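Local coordinates for Ras-related protein Rab-7L1 (Homo sapiens, PDB 6HH2) that binds and hydrolyses GTP as a Rab-family switch in vesicle trafficking and recruits the kinase LRRK2 to the Golgi complex, stimulating its activity, at residues R7-A19 with Y57-E71. The protein carries 4 engineered substitutions. Numbering follows the deposited sequence. Where two conformers were deposited one is given.
Engineered in segment 57-71: Leu70 (natural residue Gln). With GDP (guanosine-5'-diphosphate), chain B.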
loop_
_atom_site.group_PDB
_atom_site.type_symbol
_atom_site.label_atom_id
_atom_site.label_comp_id
_atom_site.label_asym_id
_atom_site.label_seq_id
_atom_site.Cartn_x
_atom_site.Cartn_y
_atom_site.Cartn_z
ATOM N N ARG A 7 17.262 17.157 -5.283
ATOM C CA ARG A 7 17.325 15.985 -4.449
ATOM C C ARG A 7 16.199 15.066 -4.831
ATOM O O ARG A 7 15.144 15.510 -5.143
ATOM C CB ARG A 7 17.191 16.350 -2.967
ATOM C CG ARG A 7 18.377 16.019 -2.100
ATOM C CD ARG A 7 18.483 16.884 -0.830
ATOM N NE ARG A 7 19.451 17.994 -0.949
ATOM C CZ ARG A 7 19.631 18.978 -0.053
ATOM N NH1 ARG A 7 18.924 19.038 1.063
ATOM N NH2 ARG A 7 20.525 19.923 -0.285
ATOM N N ASP A 8 16.465 13.784 -4.841
ATOM C CA ASP A 8 15.428 12.808 -5.117
ATOM C C ASP A 8 15.217 11.970 -3.863
ATOM O O ASP A 8 16.185 11.543 -3.221
ATOM C CB ASP A 8 15.818 11.900 -6.287
ATOM C CG ASP A 8 15.905 12.641 -7.625
ATOM O OD1 ASP A 8 15.960 13.897 -7.634
ATOM O OD2 ASP A 8 15.928 11.946 -8.673
ATOM N N HIS A 9 13.972 11.790 -3.489
ATOM C CA HIS A 9 13.589 10.931 -2.378
ATOM C C HIS A 9 12.890 9.737 -2.988
ATOM O O HIS A 9 11.799 9.882 -3.528
ATOM C CB HIS A 9 12.621 11.661 -1.441
ATOM C CG HIS A 9 13.171 12.962 -0.914
ATOM N ND1 HIS A 9 13.927 13.024 0.235
ATOM C CD2 HIS A 9 13.097 14.233 -1.384
ATOM C CE1 HIS A 9 14.300 14.276 0.453
ATOM N NE2 HIS A 9 13.829 15.030 -0.528
ATOM N N LEU A 10 13.491 8.555 -2.871
ATOM C CA LEU A 10 12.960 7.350 -3.486
ATOM C C LEU A 10 12.368 6.460 -2.406
ATOM O O LEU A 10 13.050 6.146 -1.412
ATOM C CB LEU A 10 14.096 6.610 -4.196
ATOM C CG LEU A 10 13.694 5.262 -4.782
ATOM C CD1 LEU A 10 12.680 5.362 -5.940
ATOM C CD2 LEU A 10 14.972 4.566 -5.254
ATOM N N PHE A 11 11.099 6.068 -2.586
ATOM C CA PHE A 11 10.394 5.213 -1.633
ATOM C C PHE A 11 9.813 3.995 -2.340
ATOM O O PHE A 11 9.042 4.136 -3.289
ATOM C CB PHE A 11 9.262 5.968 -0.905
ATOM C CG PHE A 11 9.741 7.167 -0.135
ATOM C CD1 PHE A 11 10.657 7.036 0.922
ATOM C CD2 PHE A 11 9.306 8.432 -0.512
ATOM C CE1 PHE A 11 11.060 8.175 1.630
ATOM C CE2 PHE A 11 9.733 9.559 0.204
ATOM C CZ PHE A 11 10.630 9.409 1.238
ATOM N N LYS A 12 10.122 2.808 -1.834
ATOM C CA LYS A 12 9.517 1.564 -2.315
ATOM C C LYS A 12 8.335 1.246 -1.418
ATOM O O LYS A 12 8.478 1.154 -0.184
ATOM C CB LYS A 12 10.588 0.464 -2.263
ATOM C CG LYS A 12 10.036 -0.976 -2.425
ATOM C CD LYS A 12 11.157 -1.980 -2.638
ATOM C CE LYS A 12 10.483 -3.377 -2.735
ATOM N NZ LYS A 12 11.538 -4.429 -2.983
ATOM N N VAL A 13 7.149 1.156 -2.010
ATOM C CA VAL A 13 5.903 0.969 -1.260
ATOM C C VAL A 13 5.334 -0.390 -1.667
ATOM O O VAL A 13 5.120 -0.652 -2.862
ATOM C CB VAL A 13 4.904 2.083 -1.606
ATOM C CG1 VAL A 13 3.583 1.821 -0.893
ATOM C CG2 VAL A 13 5.525 3.453 -1.209
ATOM N N LEU A 14 5.085 -1.245 -0.684
ATOM C CA LEU A 14 4.488 -2.571 -0.952
ATOM C C LEU A 14 2.980 -2.464 -0.922
ATOM O O LEU A 14 2.420 -1.907 0.030
ATOM C CB LEU A 14 4.935 -3.549 0.136
ATOM C CG LEU A 14 6.428 -3.567 0.369
ATOM C CD1 LEU A 14 6.774 -4.596 1.458
ATOM C CD2 LEU A 14 7.161 -3.909 -0.960
ATOM N N VAL A 15 2.307 -2.924 -1.965
ATOM C CA VAL A 15 0.860 -3.010 -2.009
ATOM C C VAL A 15 0.486 -4.473 -1.896
ATOM O O VAL A 15 0.735 -5.291 -2.803
ATOM C CB VAL A 15 0.291 -2.420 -3.294
ATOM C CG1 VAL A 15 -1.231 -2.507 -3.273
ATOM C CG2 VAL A 15 0.801 -0.954 -3.441
ATOM N N VAL A 16 0.013 -4.877 -0.729
ATOM C CA VAL A 16 -0.220 -6.269 -0.371
ATOM C C VAL A 16 -1.658 -6.436 0.077
ATOM O O VAL A 16 -2.357 -5.480 0.389
ATOM C CB VAL A 16 0.745 -6.846 0.680
ATOM C CG1 VAL A 16 2.199 -6.785 0.202
ATOM C CG2 VAL A 16 0.583 -6.143 2.053
ATOM N N GLY A 17 -2.075 -7.681 0.166
ATOM C CA GLY A 17 -3.445 -8.014 0.474
ATOM C C GLY A 17 -3.874 -9.216 -0.342
ATOM O O GLY A 17 -3.193 -9.632 -1.282
ATOM N N ASP A 18 -5.008 -9.778 0.034
ATOM C CA ASP A 18 -5.454 -11.003 -0.636
ATOM C C ASP A 18 -5.823 -10.741 -2.103
ATOM O O ASP A 18 -5.999 -9.602 -2.559
ATOM C CB ASP A 18 -6.665 -11.563 0.078
ATOM C CG ASP A 18 -6.341 -12.208 1.411
ATOM O OD1 ASP A 18 -5.168 -12.238 1.833
ATOM O OD2 ASP A 18 -7.310 -12.704 2.017
ATOM N N ALA A 19 -5.937 -11.817 -2.877
ATOM C CA ALA A 19 -6.497 -11.678 -4.215
ATOM C C ALA A 19 -7.853 -10.982 -4.175
ATOM O O ALA A 19 -8.662 -11.193 -3.262
ATOM C CB ALA A 19 -6.634 -13.066 -4.877
ATOM N N TYR A 57 13.406 22.156 -5.418
ATOM C CA TYR A 57 14.628 21.437 -5.762
ATOM C C TYR A 57 14.565 19.947 -5.462
ATOM O O TYR A 57 15.580 19.259 -5.628
ATOM C CB TYR A 57 15.878 22.059 -5.105
ATOM C CG TYR A 57 15.955 21.722 -3.639
ATOM C CD1 TYR A 57 15.094 22.335 -2.731
ATOM C CD2 TYR A 57 16.849 20.759 -3.156
ATOM C CE1 TYR A 57 15.126 22.019 -1.393
ATOM C CE2 TYR A 57 16.889 20.438 -1.803
ATOM C CZ TYR A 57 16.017 21.080 -0.929
ATOM O OH TYR A 57 16.000 20.790 0.419
ATOM N N GLU A 58 13.406 19.430 -5.047
ATOM C CA GLU A 58 13.278 18.029 -4.661
ATOM C C GLU A 58 12.125 17.361 -5.389
ATOM O O GLU A 58 11.049 17.945 -5.536
ATOM C CB GLU A 58 12.901 17.891 -3.198
ATOM C CG GLU A 58 13.901 18.561 -2.250
ATOM C CD GLU A 58 13.311 18.656 -0.861
ATOM O OE1 GLU A 58 12.520 19.587 -0.571
ATOM O OE2 GLU A 58 13.580 17.758 -0.063
ATOM N N ILE A 59 12.323 16.102 -5.759
ATOM C CA ILE A 59 11.208 15.289 -6.203
ATOM C C ILE A 59 11.090 14.080 -5.271
ATOM O O ILE A 59 12.040 13.704 -4.566
ATOM C CB ILE A 59 11.358 14.847 -7.668
ATOM C CG1 ILE A 59 12.617 14.012 -7.836
ATOM C CG2 ILE A 59 11.321 16.047 -8.644
ATOM C CD1 ILE A 59 12.587 13.171 -9.109
ATOM N N VAL A 60 9.891 13.499 -5.246
ATOM C CA VAL A 60 9.590 12.219 -4.592
ATOM C C VAL A 60 9.269 11.215 -5.684
ATOM O O VAL A 60 8.460 11.501 -6.576
ATOM C CB VAL A 60 8.376 12.369 -3.667
ATOM C CG1 VAL A 60 7.858 10.987 -3.237
ATOM C CG2 VAL A 60 8.768 13.212 -2.434
ATOM N N ARG A 61 9.920 10.060 -5.635
ATOM C CA ARG A 61 9.707 8.997 -6.614
ATOM C C ARG A 61 9.220 7.775 -5.839
ATOM O O ARG A 61 9.870 7.349 -4.871
ATOM C CB ARG A 61 11.012 8.708 -7.357
ATOM C CG ARG A 61 10.940 7.531 -8.325
ATOM C CD ARG A 61 12.234 7.363 -9.153
ATOM N NE ARG A 61 12.369 8.435 -10.133
ATOM C CZ ARG A 61 13.213 9.458 -10.032
ATOM N NH1 ARG A 61 14.035 9.555 -8.995
ATOM N NH2 ARG A 61 13.248 10.377 -10.992
ATOM N N LEU A 62 8.053 7.250 -6.208
ATOM C CA LEU A 62 7.514 6.065 -5.545
ATOM C C LEU A 62 7.600 4.878 -6.494
ATOM O O LEU A 62 7.187 4.976 -7.651
ATOM C CB LEU A 62 6.044 6.226 -5.216
ATOM C CG LEU A 62 5.644 7.430 -4.416
ATOM C CD1 LEU A 62 4.132 7.294 -4.149
ATOM C CD2 LEU A 62 6.458 7.462 -3.132
ATOM N N GLN A 63 8.137 3.758 -6.019
ATOM C CA GLN A 63 7.998 2.451 -6.666
ATOM C C GLN A 63 6.837 1.736 -6.005
ATOM O O GLN A 63 6.859 1.479 -4.788
ATOM C CB GLN A 63 9.260 1.611 -6.477
ATOM C CG GLN A 63 10.509 2.212 -7.080
ATOM C CD GLN A 63 11.723 1.323 -6.885
ATOM O OE1 GLN A 63 11.630 0.308 -6.167
ATOM N NE2 GLN A 63 12.849 1.679 -7.486
ATOM N N LEU A 64 5.807 1.441 -6.775
ATOM C CA LEU A 64 4.627 0.759 -6.267
ATOM C C LEU A 64 4.752 -0.734 -6.637
ATOM O O LEU A 64 4.678 -1.105 -7.815
ATOM C CB LEU A 64 3.365 1.357 -6.891
ATOM C CG LEU A 64 3.206 2.854 -6.615
ATOM C CD1 LEU A 64 2.157 3.441 -7.572
ATOM C CD2 LEU A 64 2.834 3.042 -5.114
ATOM N N TRP A 65 4.932 -1.595 -5.620
ATOM C CA TRP A 65 5.218 -3.017 -5.829
ATOM C C TRP A 65 3.955 -3.810 -5.510
ATOM O O TRP A 65 3.564 -3.909 -4.357
ATOM C CB TRP A 65 6.367 -3.458 -4.929
ATOM C CG TRP A 65 7.712 -3.058 -5.386
ATOM C CD1 TRP A 65 8.228 -1.751 -5.454
ATOM C CD2 TRP A 65 8.737 -3.925 -5.815
ATOM N NE1 TRP A 65 9.544 -1.800 -5.878
ATOM C CE2 TRP A 65 9.882 -3.118 -6.121
ATOM C CE3 TRP A 65 8.826 -5.317 -5.927
ATOM C CZ2 TRP A 65 11.083 -3.663 -6.578
ATOM C CZ3 TRP A 65 10.027 -5.867 -6.370
ATOM C CH2 TRP A 65 11.151 -5.037 -6.692
ATOM N N ASP A 66 3.319 -4.392 -6.529
ATOM C CA ASP A 66 2.104 -5.211 -6.329
ATOM C C ASP A 66 2.526 -6.673 -6.106
ATOM O O ASP A 66 3.220 -7.267 -6.944
ATOM C CB ASP A 66 1.315 -5.074 -7.638
ATOM C CG ASP A 66 -0.011 -5.797 -7.687
ATOM O OD1 ASP A 66 -0.351 -6.646 -6.861
ATOM O OD2 ASP A 66 -0.711 -5.473 -8.679
ATOM N N ILE A 67 2.101 -7.265 -4.973
ATOM C CA ILE A 67 2.527 -8.639 -4.683
ATOM C C ILE A 67 2.011 -9.626 -5.720
ATOM O O ILE A 67 2.595 -10.707 -5.882
ATOM C CB ILE A 67 2.169 -9.039 -3.236
ATOM C CG1 ILE A 67 2.749 -10.411 -2.880
ATOM C CG2 ILE A 67 0.668 -9.018 -3.002
ATOM C CD1 ILE A 67 3.095 -10.482 -1.447
ATOM N N ALA A 68 0.923 -9.283 -6.417
ATOM C CA ALA A 68 0.524 -9.944 -7.680
ATOM C C ALA A 68 0.540 -11.460 -7.630
ATOM O O ALA A 68 -0.221 -12.055 -6.859
ATOM C CB ALA A 68 1.314 -9.350 -8.837
ATOM N N GLY A 69 1.404 -12.116 -8.430
ATOM C CA GLY A 69 1.335 -13.570 -8.605
ATOM C C GLY A 69 1.443 -14.395 -7.324
ATOM O O GLY A 69 0.986 -15.542 -7.299
ATOM N N LEU A 70 2.033 -13.869 -6.257
ATOM C CA LEU A 70 2.135 -14.663 -5.005
ATOM C C LEU A 70 1.177 -14.169 -3.913
ATOM O O LEU A 70 1.314 -14.592 -2.782
ATOM C CB LEU A 70 3.579 -14.625 -4.517
ATOM C CG LEU A 70 4.590 -15.359 -5.388
ATOM C CD1 LEU A 70 5.996 -15.160 -4.873
ATOM C CD2 LEU A 70 4.265 -16.830 -5.497
ATOM N N GLU A 71 0.155 -13.415 -4.284
ATOM C CA GLU A 71 -0.747 -12.829 -3.301
ATOM C C GLU A 71 -1.512 -13.870 -2.504
ATOM O O GLU A 71 -1.875 -13.606 -1.351
ATOM C CB GLU A 71 -1.703 -11.835 -3.981
ATOM C CG GLU A 71 -2.604 -12.480 -5.042
ATOM C CD GLU A 71 -3.002 -11.521 -6.145
ATOM O OE1 GLU A 71 -3.037 -10.274 -5.902
ATOM O OE2 GLU A 71 -3.362 -11.977 -7.245
HETATM P PB GDP B . -6.271 -7.654 -6.980
HETATM O O1B GDP B . -6.100 -7.329 -5.543
HETATM O O2B GDP B . -6.568 -9.092 -7.250
HETATM O O3B GDP B . -5.164 -7.108 -7.860
HETATM O O3A GDP B . -7.665 -6.888 -7.385
HETATM P PA GDP B . -8.033 -6.144 -8.743
HETATM O O1A GDP B . -7.426 -4.765 -8.811
HETATM O O2A GDP B . -7.746 -7.089 -9.901
HETATM O "O5'" GDP B . -9.608 -5.958 -8.595
HETATM C "C5'" GDP B . -10.481 -7.073 -8.497
HETATM C "C4'" GDP B . -11.884 -6.654 -8.927
HETATM O "O4'" GDP B . -12.392 -5.695 -7.940
HETATM C "C3'" GDP B . -11.838 -5.900 -10.239
HETATM O "O3'" GDP B . -13.045 -6.263 -10.932
HETATM C "C2'" GDP B . -11.885 -4.441 -9.829
HETATM O "O2'" GDP B . -12.516 -3.662 -10.837
HETATM C "C1'" GDP B . -12.759 -4.524 -8.609
HETATM N N9 GDP B . -12.518 -3.413 -7.682
HETATM C C8 GDP B . -11.299 -2.933 -7.299
HETATM N N7 GDP B . -11.458 -1.911 -6.397
HETATM C C5 GDP B . -12.792 -1.769 -6.214
HETATM C C6 GDP B . -13.646 -0.886 -5.423
HETATM O O6 GDP B . -13.158 0.011 -4.710
HETATM N N1 GDP B . -14.965 -1.093 -5.517
HETATM C C2 GDP B . -15.573 -2.004 -6.292
HETATM N N2 GDP B . -16.958 -2.105 -6.343
HETATM N N3 GDP B . -14.832 -2.824 -7.077
HETATM C C4 GDP B . -13.486 -2.725 -7.043
HETATM O O HOH W 1 -3.606 -14.190 0.734
#
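From Asp8-Ile59 to Val15-Asp66 the strands 8-17 and 58-66 run parallel in register, their axes 4.7 Å apart at closest approach, and the odd-numbered residues from Arg7 to Val15 accept and donate the backbone bonds that join them. Side chains alternate between two faces. On that of Lys12 and Trp65, the lysine sets its CG opposite the backbone N (chi1 167°) and continues fully extended, which lays the chain across the indole: CE sits over the five-membered ring, 3.5 Å from its centroid, and NZ 3.6 Å above the centroid of the six-membered ring, almost on the normal. Each partner of this cation-pi contact has further bonds of its own: Lys12 NZ donates to the carbonyls of Tyr80 and Arg82, while Trp65 NE1 bonds Gln63 OE1 at 3.0 Å and so restrains the ring's rotation. Farther along this face, Arg61 NH1 donates a nearly straight hydrogen bond to Asp8 OD2 (3.1 Å), part of a salt bridge, with OD2 in the guanidinium plane but met from above the carboxylate plane. On the opposite face, with Phe11, His9 NE2 approaches Glu58 OE2 from the anti side but well out of the carboxylate plane, in a bent bond of 2.8 Å; Glu58 OE1 is held by Ser55. Leu62 CD2 and Val60 CG1 abut the Phe11 ring edge, and helix 165-178 covers it. At the end of strand 58-66, Asp66 OD2 is hydrogen-bonded to Thr24 OG1; past the strands, a water links Asp18 OD1 to Glu71 O. In the Ras fold the central strand leads into the P-loop and its neighbour into switch II. Glu71 OE1 lies 4.0 Å from GDP O2B; its salt bridge to Lys23, which also bonds GDP, and the nearby magnesium ion would be expected to offset the repulsion between carboxylate and diphosphate.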